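Local coordinates for Boca/mesd chaperone for ywtd beta-propeller-egf protein 1 (Caenorhabditis elegans, PDB 3OFG) that probably acts as an endoplasmic reticulum chaperone for the folding and maturation of beta-propeller-EGF modules in LDL-receptor-type proteins, this chain being its structured domain, at residues V15-P20 with S26-F31; K34-W39 with N58-M63; S41-Y44 with D49-V52; E72-L77 with V86-Q91. All blocks are in the same frame, centred on the assembly; numbering follows the deposited sequence. Where two conformers were deposited one is given.

Interaction 1 (V15-P20 with S26-F31)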
loop_
_atom_site.group_PDB
_atom_site.type_symbol
_atom_site.label_atom_id
_atom_site.label_comp_id
_atom_site.label_asym_id
_atom_site.label_seq_id
_atom_site.Cartn_x
_atom_site.Cartn_y
_atom_site.Cartn_z
ATOM N N VAL A 15 3.575 2.607 8.310
ATOM C CA VAL A 15 3.672 3.390 9.526
ATOM C C VAL A 15 2.679 2.847 10.546
ATOM O O VAL A 15 1.468 2.951 10.354
ATOM C CB VAL A 15 3.354 4.867 9.234
ATOM C CG1 VAL A 15 3.534 5.699 10.477
ATOM C CG2 VAL A 15 4.228 5.387 8.104
ATOM N N GLY A 16 3.177 2.216 11.599
ATOM C CA GLY A 16 2.307 1.714 12.658
ATOM C C GLY A 16 2.069 2.794 13.685
ATOM O O GLY A 16 2.938 3.650 13.921
ATOM N N VAL A 17 0.890 2.781 14.288
ATOM C CA VAL A 17 0.498 3.784 15.249
ATOM C C VAL A 17 0.120 3.084 16.539
ATOM O O VAL A 17 -0.536 2.034 16.527
ATOM C CB VAL A 17 -0.677 4.608 14.702
ATOM C CG1 VAL A 17 -1.181 5.628 15.697
ATOM C CG2 VAL A 17 -0.245 5.288 13.413
ATOM N N VAL A 18 0.581 3.663 17.650
ATOM C CA VAL A 18 0.205 3.193 18.991
ATOM C C VAL A 18 -0.202 4.410 19.815
ATOM O O VAL A 18 0.471 5.457 19.801
ATOM C CB VAL A 18 1.368 2.449 19.675
ATOM C CG1 VAL A 18 1.096 2.228 21.180
ATOM C CG2 VAL A 18 1.585 1.099 19.027
ATOM N N ASP A 19 -1.319 4.292 20.507
ATOM C CA ASP A 19 -1.732 5.276 21.492
ATOM C C ASP A 19 -1.154 4.837 22.836
ATOM O O ASP A 19 -1.556 3.810 23.362
ATOM C CB ASP A 19 -3.249 5.311 21.559
ATOM C CG ASP A 19 -3.770 6.314 22.555
ATOM O OD1 ASP A 19 -2.987 6.869 23.356
ATOM O OD2 ASP A 19 -5.003 6.535 22.555
ATOM N N PRO A 20 -0.190 5.601 23.384
ATOM C CA PRO A 20 0.472 5.166 24.619
ATOM C C PRO A 20 -0.470 5.093 25.818
ATOM O O PRO A 20 -0.173 4.414 26.790
ATOM C CB PRO A 20 1.541 6.238 24.836
ATOM C CG PRO A 20 1.762 6.835 23.484
ATOM C CD PRO A 20 0.406 6.823 22.842
ATOM N N SER A 26 -5.449 -2.061 19.301
ATOM C CA SER A 26 -5.246 -1.958 17.858
ATOM C C SER A 26 -6.373 -1.225 17.129
ATOM O O SER A 26 -6.139 -0.655 16.067
ATOM C CB SER A 26 -5.060 -3.333 17.235
ATOM O OG SER A 26 -6.221 -4.108 17.384
ATOM N N ASP A 27 -7.590 -1.235 17.672
ATOM C CA ASP A 27 -8.727 -0.608 16.999
ATOM C C ASP A 27 -8.771 0.877 17.370
ATOM O O ASP A 27 -9.609 1.349 18.149
ATOM C CB ASP A 27 -10.073 -1.319 17.310
ATOM C CG ASP A 27 -10.478 -1.245 18.764
ATOM O OD1 ASP A 27 -9.623 -1.482 19.630
ATOM O OD2 ASP A 27 -11.673 -0.959 19.039
ATOM N N ILE A 28 -7.824 1.606 16.796
ATOM C CA ILE A 28 -7.635 3.031 17.085
ATOM C C ILE A 28 -7.705 3.824 15.776
ATOM O O ILE A 28 -6.987 4.805 15.590
ATOM C CB ILE A 28 -6.312 3.298 17.817
ATOM C CG1 ILE A 28 -5.107 2.715 17.068
ATOM C CG2 ILE A 28 -6.382 2.740 19.236
ATOM C CD1 ILE A 28 -3.751 3.233 17.593
ATOM N N ARG A 29 -8.624 3.472 14.892
ATOM C CA ARG A 29 -8.681 4.135 13.590
ATOM C C ARG A 29 -8.836 5.650 13.662
ATOM O O ARG A 29 -8.186 6.357 12.888
ATOM C CB ARG A 29 -9.763 3.538 12.681
ATOM C CG ARG A 29 -9.584 4.010 11.234
ATOM C CD ARG A 29 -10.486 3.261 10.273
ATOM N NE ARG A 29 -9.939 1.959 9.931
ATOM C CZ ARG A 29 -9.318 1.671 8.791
ATOM N NH1 ARG A 29 -9.147 2.593 7.853
ATOM N NH2 ARG A 29 -8.869 0.441 8.592
ATOM N N PRO A 30 -9.700 6.191 14.525
ATOM C CA PRO A 30 -9.795 7.666 14.543
ATOM C C PRO A 30 -8.443 8.335 14.861
ATOM O O PRO A 30 -8.083 9.360 14.311
ATOM C CB PRO A 30 -10.809 7.965 15.662
ATOM C CG PRO A 30 -11.558 6.673 15.872
ATOM C CD PRO A 30 -10.667 5.536 15.426
ATOM N N PHE A 31 -7.699 7.732 15.763
ATOM C CA PHE A 31 -6.408 8.246 16.217
ATOM C C PHE A 31 -5.381 8.101 15.089
ATOM O O PHE A 31 -4.631 9.042 14.785
ATOM C CB PHE A 31 -6.032 7.450 17.462
ATOM C CG PHE A 31 -4.821 7.933 18.194
ATOM C CD1 PHE A 31 -4.923 8.939 19.140
ATOM C CD2 PHE A 31 -3.605 7.314 18.033
ATOM C CE1 PHE A 31 -3.803 9.351 19.860
ATOM C CE2 PHE A 31 -2.489 7.731 18.758
ATOM C CZ PHE A 31 -2.610 8.725 19.676
#
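Val17 and Asp19, where strand 12-17 runs out into a loop, turn their side chains to the start of helix 29-45, with Val18 between them passing only backbone atoms near it. The backbones stay well apart: the CA atoms of Asp19 and Phe31 are 7.6 Å from each other. Ile28 holds the N-cap position just ahead of the helix, and side chains from both segments bridge the gap. CG of Asp19 stands anti to the backbone N (chi1 -180°), which carries the side chain across one face of the Phe31 ring. Asp19 CB lies 4.0 Å from the centroid of the Phe31 ring and 21° off the normal, a CH-pi contact, and the carboxylate is stacked on the ring with the planes only 7° apart. The acid's oxygens are engaged by Ser21 and Gln22, which fix the turn of the carboxylate. This is the first connection of an alpha/beta sandwich of ferredoxin-like topology, in which a strand leads through a loop into the helix that covers the sheet. Val17 comes to the ring at its edge, with CG1 3.8 Å from Phe31 CD2. Beside it, Ile28 reaches CD1 to 3.6 Å from Val17 O. With Phe31 cut back to an alanine, a gap is likely to open beside Val17 and Asp19, leaving the carboxylate without the flat surface it lies on. Trp35 and Phe82 also meet the Phe31 ring.

Interaction 2 (K34-W39 with N58-M63)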
loop_
_atom_site.group_PDB
_atom_site.type_symbol
_atom_site.label_atom_id
_atom_site.label_comp_id
_atom_site.label_asym_id
_atom_site.label_seq_id
_atom_site.Cartn_x
_atom_site.Cartn_y
_atom_site.Cartn_z
ATOM N N LYS A 34 -6.262 10.708 12.464
ATOM C CA LYS A 34 -5.895 12.036 12.907
ATOM C C LYS A 34 -4.408 12.254 12.728
ATOM O O LYS A 34 -3.949 13.244 12.129
ATOM C CB LYS A 34 -6.261 12.236 14.375
ATOM C CG LYS A 34 -5.725 13.522 14.967
ATOM C CD LYS A 34 -6.147 13.727 16.414
ATOM C CE LYS A 34 -5.426 14.891 17.046
ATOM N NZ LYS A 34 -5.903 15.110 18.447
ATOM N N TRP A 35 -3.614 11.354 13.297
ATOM C CA TRP A 35 -2.184 11.612 13.382
ATOM C C TRP A 35 -1.459 11.408 12.064
ATOM O O TRP A 35 -0.521 12.150 11.767
ATOM C CB TRP A 35 -1.545 10.814 14.542
ATOM C CG TRP A 35 -1.916 11.496 15.817
ATOM C CD1 TRP A 35 -2.912 11.146 16.697
ATOM C CD2 TRP A 35 -1.393 12.734 16.274
ATOM N NE1 TRP A 35 -3.021 12.099 17.682
ATOM C CE2 TRP A 35 -2.096 13.079 17.439
ATOM C CE3 TRP A 35 -0.382 13.582 15.818
ATOM C CZ2 TRP A 35 -1.811 14.244 18.166
ATOM C CZ3 TRP A 35 -0.101 14.735 16.549
ATOM C CH2 TRP A 35 -0.806 15.038 17.708
ATOM N N THR A 36 -1.890 10.458 11.243
ATOM C CA THR A 36 -1.253 10.313 9.937
ATOM C C THR A 36 -1.474 11.542 9.091
ATOM O O THR A 36 -0.570 11.943 8.358
ATOM C CB THR A 36 -1.659 9.038 9.178
ATOM O OG1 THR A 36 -3.076 8.980 9.020
ATOM C CG2 THR A 36 -1.171 7.811 9.927
ATOM N N GLN A 37 -2.619 12.192 9.194
ATOM C CA GLN A 37 -2.813 13.394 8.411
ATOM C C GLN A 37 -1.971 14.538 8.938
ATOM O O GLN A 37 -1.442 15.313 8.155
ATOM C CB GLN A 37 -4.270 13.814 8.348
ATOM C CG GLN A 37 -4.412 14.885 7.304
ATOM C CD GLN A 37 -5.807 15.111 6.799
ATOM O OE1 GLN A 37 -6.486 14.187 6.329
ATOM N NE2 GLN A 37 -6.211 16.374 6.794
ATOM N N ILE A 38 -1.814 14.639 10.246
ATOM C CA ILE A 38 -0.941 15.653 10.830
ATOM C C ILE A 38 0.500 15.438 10.380
ATOM O O ILE A 38 1.190 16.391 9.957
ATOM C CB ILE A 38 -1.062 15.707 12.371
ATOM C CG1 ILE A 38 -2.431 16.261 12.759
ATOM C CG2 ILE A 38 0.052 16.536 12.994
ATOM C CD1 ILE A 38 -2.800 15.992 14.210
ATOM N N TRP A 39 0.993 14.210 10.470
ATOM C CA TRP A 39 2.359 13.930 10.005
ATOM C C TRP A 39 2.495 14.247 8.525
ATOM O O TRP A 39 3.521 14.786 8.104
ATOM C CB TRP A 39 2.787 12.503 10.316
ATOM C CG TRP A 39 2.741 12.199 11.771
ATOM C CD1 TRP A 39 3.017 13.054 12.797
ATOM C CD2 TRP A 39 2.372 10.951 12.373
ATOM N NE1 TRP A 39 2.843 12.407 14.006
ATOM C CE2 TRP A 39 2.441 11.128 13.759
ATOM C CE3 TRP A 39 1.984 9.710 11.862
ATOM C CZ2 TRP A 39 2.137 10.093 14.647
ATOM C CZ3 TRP A 39 1.667 8.695 12.750
ATOM C CH2 TRP A 39 1.734 8.907 14.121
ATOM N N ASN A 58 -4.650 0.597 12.801
ATOM C CA ASN A 58 -3.409 1.113 13.389
ATOM C C ASN A 58 -2.207 1.052 12.449
ATOM O O ASN A 58 -1.067 0.969 12.890
ATOM C CB ASN A 58 -3.087 0.349 14.688
ATOM C CG ASN A 58 -2.792 -1.114 14.440
ATOM O OD1 ASN A 58 -3.059 -1.643 13.359
ATOM N ND2 ASN A 58 -2.240 -1.779 15.457
ATOM N N ARG A 59 -2.446 1.134 11.152
ATOM C CA ARG A 59 -1.342 1.095 10.207
ATOM C C ARG A 59 -1.719 1.827 8.942
ATOM O O ARG A 59 -2.847 1.715 8.451
ATOM C CB ARG A 59 -0.947 -0.341 9.877
ATOM C CG ARG A 59 0.388 -0.468 9.128
ATOM C CD ARG A 59 0.902 -1.909 9.056
ATOM N NE ARG A 59 -0.088 -2.793 8.466
ATOM C CZ ARG A 59 0.081 -3.531 7.371
ATOM N NH1 ARG A 59 1.234 -3.549 6.737
ATOM N NH2 ARG A 59 -0.927 -4.264 6.936
ATOM N N ALA A 60 -0.784 2.611 8.427
ATOM C CA ALA A 60 -0.987 3.357 7.195
ATOM C C ALA A 60 0.180 3.195 6.239
ATOM O O ALA A 60 1.293 2.876 6.631
ATOM C CB ALA A 60 -1.219 4.824 7.511
ATOM N N ILE A 61 -0.089 3.455 4.972
ATOM C CA ILE A 61 0.937 3.540 3.949
ATOM C C ILE A 61 1.114 5.005 3.589
ATOM O O ILE A 61 0.131 5.727 3.383
ATOM C CB ILE A 61 0.524 2.771 2.665
ATOM C CG1 ILE A 61 0.403 1.299 2.976
ATOM C CG2 ILE A 61 1.520 3.038 1.504
ATOM C CD1 ILE A 61 -0.166 0.503 1.790
ATOM N N PHE A 62 2.357 5.451 3.512
ATOM C CA PHE A 62 2.731 6.737 2.924
ATOM C C PHE A 62 3.422 6.430 1.592
ATOM O O PHE A 62 4.481 5.776 1.583
ATOM C CB PHE A 62 3.720 7.496 3.817
ATOM C CG PHE A 62 3.114 8.135 5.037
ATOM C CD1 PHE A 62 1.821 7.857 5.467
ATOM C CD2 PHE A 62 3.861 9.034 5.758
ATOM C CE1 PHE A 62 1.314 8.470 6.608
ATOM C CE2 PHE A 62 3.348 9.653 6.887
ATOM C CZ PHE A 62 2.089 9.377 7.303
HETATM N N MSE A 63 2.825 6.843 0.481
HETATM C CA MSE A 63 3.421 6.691 -0.839
HETATM C C MSE A 63 4.072 8.000 -1.245
HETATM O O MSE A 63 3.453 9.048 -1.147
HETATM C CB MSE A 63 2.353 6.343 -1.880
HETATM C CG MSE A 63 1.764 4.939 -1.749
HETATM SE SE MSE A 63 0.988 4.215 -3.412
HETATM C CE MSE A 63 2.181 5.021 -4.741
#
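Thr36 and Ala60 meet methyl to methyl, Thr36 CG2 standing 3.8 Å from Ala60 CB, at the point where helix 29-45 comes nearest to strand 59-64 within these segments. Further along the same strand face, Phe62 turns the rim of its ring to the helix. Thr36 CB lies in the ring plane at that edge, 4.0 Å from Phe62 CE1, while Thr36 O sits obliquely 3.8 Å from Phe62 CZ. Trp39 adds a looser touch, Trp39 CB lying near the ring plane and 4.4 Å from Phe62 CZ. The segment axes pass 9.9 Å apart at 22°, so Thr36 reaches both Ala60 and Phe62, and Trp39, a turn later, meets the later of the two. This is the long helix packed nearly parallel on a central strand of the ferredoxin-like sheet, between 50-56 and 12-17. Further out, Thr36 OG1 is hydrogen-bonded to Thr32 O in the preceding turn; with chi1 at 56° this leaves CG2 directed at the sheet. Leu50, Val52 and Leu77 pack round Phe62, and Leu77 also touches Trp39. Arg59 points away from the helix and reaches Ile55 O of the second subunit. The four touching residues are buried and meet mostly through carbon, with one backbone oxygen at the ring, which implies a contact held by apolar packing.

Interaction 3 (S41-Y44 with D49-V52)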
loop_
_atom_site.group_PDB
_atom_site.type_symbol
_atom_site.label_atom_id
_atom_site.label_comp_id
_atom_site.label_asym_id
_atom_site.label_seq_id
_atom_site.Cartn_x
_atom_site.Cartn_y
_atom_site.Cartn_z
ATOM N N SER A 41 0.925 16.545 6.922
ATOM C CA SER A 41 1.036 18.010 6.832
ATOM C C SER A 41 2.421 18.504 7.223
ATOM O O SER A 41 3.023 19.351 6.530
ATOM C CB SER A 41 0.008 18.686 7.736
ATOM O OG SER A 41 -1.311 18.463 7.256
ATOM N N GLN A 42 2.971 17.988 8.311
ATOM C CA GLN A 42 4.296 18.367 8.750
ATOM C C GLN A 42 5.351 17.998 7.706
ATOM O O GLN A 42 6.255 18.806 7.395
ATOM C CB GLN A 42 4.621 17.726 10.097
ATOM C CG GLN A 42 3.765 18.239 11.221
ATOM C CD GLN A 42 4.127 17.537 12.502
ATOM O OE1 GLN A 42 3.690 16.426 12.753
ATOM N NE2 GLN A 42 5.047 18.123 13.256
ATOM N N LEU A 43 5.231 16.832 7.091
ATOM C CA LEU A 43 6.147 16.418 6.044
ATOM C C LEU A 43 5.986 17.295 4.809
ATOM O O LEU A 43 6.987 17.648 4.181
ATOM C CB LEU A 43 5.981 14.928 5.735
ATOM C CG LEU A 43 6.685 14.060 6.787
ATOM C CD1 LEU A 43 6.138 12.651 6.764
ATOM C CD2 LEU A 43 8.183 14.025 6.564
ATOM N N TYR A 44 4.753 17.666 4.459
ATOM C CA TYR A 44 4.511 18.559 3.342
ATOM C C TYR A 44 5.284 19.863 3.601
ATOM O O TYR A 44 5.932 20.417 2.687
ATOM C CB TYR A 44 3.009 18.861 3.183
ATOM C CG TYR A 44 2.776 19.816 2.040
ATOM C CD1 TYR A 44 2.924 21.196 2.227
ATOM C CD2 TYR A 44 2.500 19.349 0.763
ATOM C CE1 TYR A 44 2.762 22.078 1.165
ATOM C CE2 TYR A 44 2.342 20.239 -0.297
ATOM C CZ TYR A 44 2.487 21.575 -0.065
ATOM O OH TYR A 44 2.327 22.442 -1.156
ATOM N N ASP A 49 6.254 15.465 -0.343
ATOM C CA ASP A 49 4.900 15.171 -0.779
ATOM C C ASP A 49 4.626 13.672 -0.729
ATOM O O ASP A 49 5.404 12.874 -1.219
ATOM C CB ASP A 49 4.710 15.657 -2.224
ATOM C CG ASP A 49 4.743 17.158 -2.355
ATOM O OD1 ASP A 49 4.108 17.839 -1.527
ATOM O OD2 ASP A 49 5.390 17.651 -3.318
ATOM N N LEU A 50 3.487 13.301 -0.164
ATOM C CA LEU A 50 3.125 11.900 -0.066
ATOM C C LEU A 50 1.613 11.778 -0.038
ATOM O O LEU A 50 0.911 12.726 0.282
ATOM C CB LEU A 50 3.759 11.241 1.165
ATOM C CG LEU A 50 3.302 11.851 2.471
ATOM C CD1 LEU A 50 2.089 11.101 3.024
ATOM C CD2 LEU A 50 4.402 11.885 3.528
ATOM N N GLN A 51 1.133 10.584 -0.362
ATOM C CA GLN A 51 -0.280 10.216 -0.304
ATOM C C GLN A 51 -0.450 9.184 0.808
ATOM O O GLN A 51 0.365 8.261 0.919
ATOM C CB GLN A 51 -0.714 9.643 -1.666
ATOM C CG GLN A 51 -2.178 9.257 -1.757
ATOM C CD GLN A 51 -2.607 8.927 -3.177
ATOM O OE1 GLN A 51 -1.787 8.757 -4.050
ATOM N NE2 GLN A 51 -3.904 8.843 -3.390
ATOM N N VAL A 52 -1.482 9.317 1.625
ATOM C CA VAL A 52 -1.733 8.407 2.733
ATOM C C VAL A 52 -2.895 7.473 2.451
ATOM O O VAL A 52 -3.949 7.897 1.983
ATOM C CB VAL A 52 -2.118 9.191 4.002
ATOM C CG1 VAL A 52 -2.361 8.263 5.180
ATOM C CG2 VAL A 52 -1.039 10.205 4.358
HETATM O O HOH W 1 5.705 19.888 -0.136
#
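Leu43 and Leu50 form the close-packed half of this contact, the side chains crossing at about a right angle with Leu43 CD1 3.8 Å from Leu50 CD2. Leu50 CD2 is also 4.1 Å from Leu43 CB. Leu50 points its CB bond neither at the helix nor away from it, but chi1 of 62° sets CG between the backbone N and the carbonyl carbon and the branch ends against Leu43. Both residues are buried, and Phe62 of the neighbouring strand packs on Leu43 as well. The two segments are the end of helix 29-45 and the start of strand 50-56, outermost within the chain, joined by a short loop: the helix-to-strand return of the alpha/beta sandwich. On the outer side the packing gives way to a polar, hydrated contact. Asp49 and the exposed Tyr44 run alongside one another in the same sense, with carboxylate and ring planes 47° apart. Asp49 OD1 approaches the ring obliquely, 3.2 Å from Tyr44 CD2. A water donates to both Tyr44 O and Asp49 OD1, at 2.9 Å from each, and so links the helix backbone to the carboxylate. That water also stands over the centre of the tyrosine ring, 3.3 Å above its plane, while Asp94 of the second subunit packs against Tyr44.

Interaction 4 (E72-L77 with V86-Q91)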
loop_
_atom_site.group_PDB
_atom_site.type_symbol
_atom_site.label_atom_id
_atom_site.label_comp_id
_atom_site.label_asym_id
_atom_site.label_seq_id
_atom_site.Cartn_x
_atom_site.Cartn_y
_atom_site.Cartn_z
ATOM N N GLU A 72 14.218 10.479 4.724
ATOM C CA GLU A 72 13.900 11.694 5.470
ATOM C C GLU A 72 12.569 11.494 6.188
ATOM O O GLU A 72 12.421 11.872 7.350
ATOM C CB GLU A 72 13.810 12.887 4.501
ATOM C CG GLU A 72 13.374 14.203 5.138
ATOM C CD GLU A 72 13.262 15.354 4.133
ATOM O OE1 GLU A 72 13.582 15.166 2.934
ATOM O OE2 GLU A 72 12.831 16.453 4.549
ATOM N N ALA A 73 11.601 10.896 5.513
ATOM C CA ALA A 73 10.286 10.700 6.122
ATOM C C ALA A 73 10.339 9.690 7.247
ATOM O O ALA A 73 9.723 9.904 8.275
ATOM C CB ALA A 73 9.252 10.284 5.090
ATOM N N LYS A 74 11.080 8.591 7.066
ATOM C CA LYS A 74 11.200 7.603 8.132
ATOM C C LYS A 74 11.860 8.221 9.362
ATOM O O LYS A 74 11.431 7.998 10.474
ATOM C CB LYS A 74 11.977 6.371 7.630
ATOM C CG LYS A 74 12.281 5.365 8.706
ATOM C CD LYS A 74 12.839 4.063 8.136
ATOM C CE LYS A 74 13.193 3.121 9.259
ATOM N NZ LYS A 74 13.780 1.851 8.752
ATOM N N LYS A 75 12.920 8.994 9.148
ATOM C CA LYS A 75 13.626 9.642 10.245
ATOM C C LYS A 75 12.684 10.557 11.018
ATOM O O LYS A 75 12.640 10.527 12.244
ATOM C CB LYS A 75 14.833 10.422 9.699
ATOM C CG LYS A 75 15.515 11.321 10.704
ATOM C CD LYS A 75 16.699 12.039 10.053
ATOM N N PHE A 76 11.911 11.372 10.304
ATOM C CA PHE A 76 10.939 12.257 10.944
ATOM C C PHE A 76 9.910 11.453 11.759
ATOM O O PHE A 76 9.599 11.765 12.906
ATOM C CB PHE A 76 10.203 13.087 9.889
ATOM C CG PHE A 76 9.020 13.840 10.437
ATOM C CD1 PHE A 76 9.198 15.083 11.017
ATOM C CD2 PHE A 76 7.736 13.299 10.406
ATOM C CE1 PHE A 76 8.110 15.791 11.534
ATOM C CE2 PHE A 76 6.644 13.997 10.945
ATOM C CZ PHE A 76 6.845 15.236 11.513
ATOM N N LEU A 77 9.344 10.419 11.135
ATOM C CA LEU A 77 8.279 9.656 11.791
ATOM C C LEU A 77 8.760 8.979 13.060
ATOM O O LEU A 77 8.049 8.918 14.057
ATOM C CB LEU A 77 7.687 8.636 10.833
ATOM C CG LEU A 77 6.812 9.250 9.751
ATOM C CD1 LEU A 77 6.518 8.201 8.687
ATOM C CD2 LEU A 77 5.511 9.793 10.328
ATOM N N VAL A 86 8.186 1.773 11.534
ATOM C CA VAL A 86 8.201 2.317 10.190
ATOM C C VAL A 86 9.093 1.441 9.364
ATOM O O VAL A 86 10.257 1.201 9.728
ATOM C CB VAL A 86 8.776 3.736 10.106
ATOM C CG1 VAL A 86 8.793 4.225 8.660
ATOM C CG2 VAL A 86 7.989 4.708 10.965
ATOM N N THR A 87 8.584 0.953 8.249
ATOM C CA THR A 87 9.411 0.186 7.314
ATOM C C THR A 87 9.289 0.782 5.929
ATOM O O THR A 87 8.248 1.387 5.588
ATOM C CB THR A 87 9.000 -1.280 7.284
ATOM O OG1 THR A 87 7.644 -1.389 6.856
ATOM C CG2 THR A 87 9.137 -1.907 8.664
ATOM N N ILE A 88 10.303 0.619 5.098
ATOM C CA ILE A 88 10.307 1.155 3.746
ATOM C C ILE A 88 10.325 -0.032 2.825
ATOM O O ILE A 88 11.105 -0.973 3.034
ATOM C CB ILE A 88 11.530 2.003 3.491
ATOM C CG1 ILE A 88 11.527 3.237 4.389
ATOM C CG2 ILE A 88 11.555 2.477 2.060
ATOM C CD1 ILE A 88 12.863 3.972 4.419
ATOM N N GLU A 89 9.452 -0.027 1.825
ATOM C CA GLU A 89 9.433 -1.095 0.836
ATOM C C GLU A 89 9.334 -0.565 -0.579
ATOM O O GLU A 89 8.676 0.430 -0.842
ATOM C CB GLU A 89 8.286 -2.094 1.090
ATOM C CG GLU A 89 8.496 -3.036 2.291
ATOM N N GLY A 90 10.021 -1.260 -1.477
ATOM C CA GLY A 90 9.830 -1.079 -2.897
ATOM C C GLY A 90 8.954 -2.197 -3.419
ATOM O O GLY A 90 8.341 -2.935 -2.675
ATOM N N GLN A 91 8.917 -2.319 -4.730
ATOM C CA GLN A 91 8.089 -3.332 -5.371
ATOM C C GLN A 91 8.489 -4.724 -4.912
ATOM O O GLN A 91 9.668 -5.012 -4.635
ATOM C CB GLN A 91 8.231 -3.247 -6.875
ATOM C CG GLN A 91 9.621 -3.630 -7.348
ATOM C CD GLN A 91 9.835 -3.368 -8.825
ATOM O OE1 GLN A 91 10.855 -2.792 -9.217
ATOM N NE2 GLN A 91 8.885 -3.794 -9.666
#
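Lys74 and Val86 pass flank to flank, headed opposite ways. CG of Lys74 is anti to the backbone N (chi1 174°) and the chain stays extended to the end, so the methylenes rather than the ammonium group make most of the contact. Lys74 CG is 3.7 Å from Val86 CG1, and further out Lys74 CE comes to 3.5 Å from Val86 O. The same aliphatic stem runs at a slant over Ile88, with Lys74 CD 3.7 Å from Ile88 CD1, and thus spans two strand residues that point to the same side of the sheet. Val86 divides its methyls between helix residues: CG1 takes the lysine, while Val86 CG2 meets Leu77 CB at 3.9 Å, one turn further along the helix. Were Lys74 a serine, Ile88 CD1 and Val86 CG1 would probably lose their aliphatic cover and be left less shielded. The segment axes are 9.0 Å apart at their closest and run almost antiparallel, at 170°, which explains why the helix residue later in sequence meets the earlier strand residue. This is the second helix of the alpha/beta sandwich laid on its last strand, outermost within the chain. Leu77 reaches inward from here to Leu13 and Val15 of strand 12-17. Ile88 is flanked by Leu13 of the adjacent strand and by Ala70 and Phe71 at the beginning of helix 70-78.

Overall arrangement
Along the chain, interactions 1, 2 and 4 follow in series, and interaction 3 is nested inside the loop that interaction 2 closes. All four join helices to one antiparallel sheet, ordered 50-56, 59-64, 12-17, 83-89. Helix 29-45 serves interactions 1, 2 and 3 on three different strands; helix 70-78 serves interaction 4. The centres of interactions 2 and 3 are about 9 Å apart, whereas interactions 1 and 4, on opposite sides of the chain's centre, are about 18 Å apart. Val15 still touches Leu77 between those two, and Phe62 touches Leu50 and Leu77, so a continuous core unites the sandwich. Interactions 2, 3 and 4 also border the second subunit.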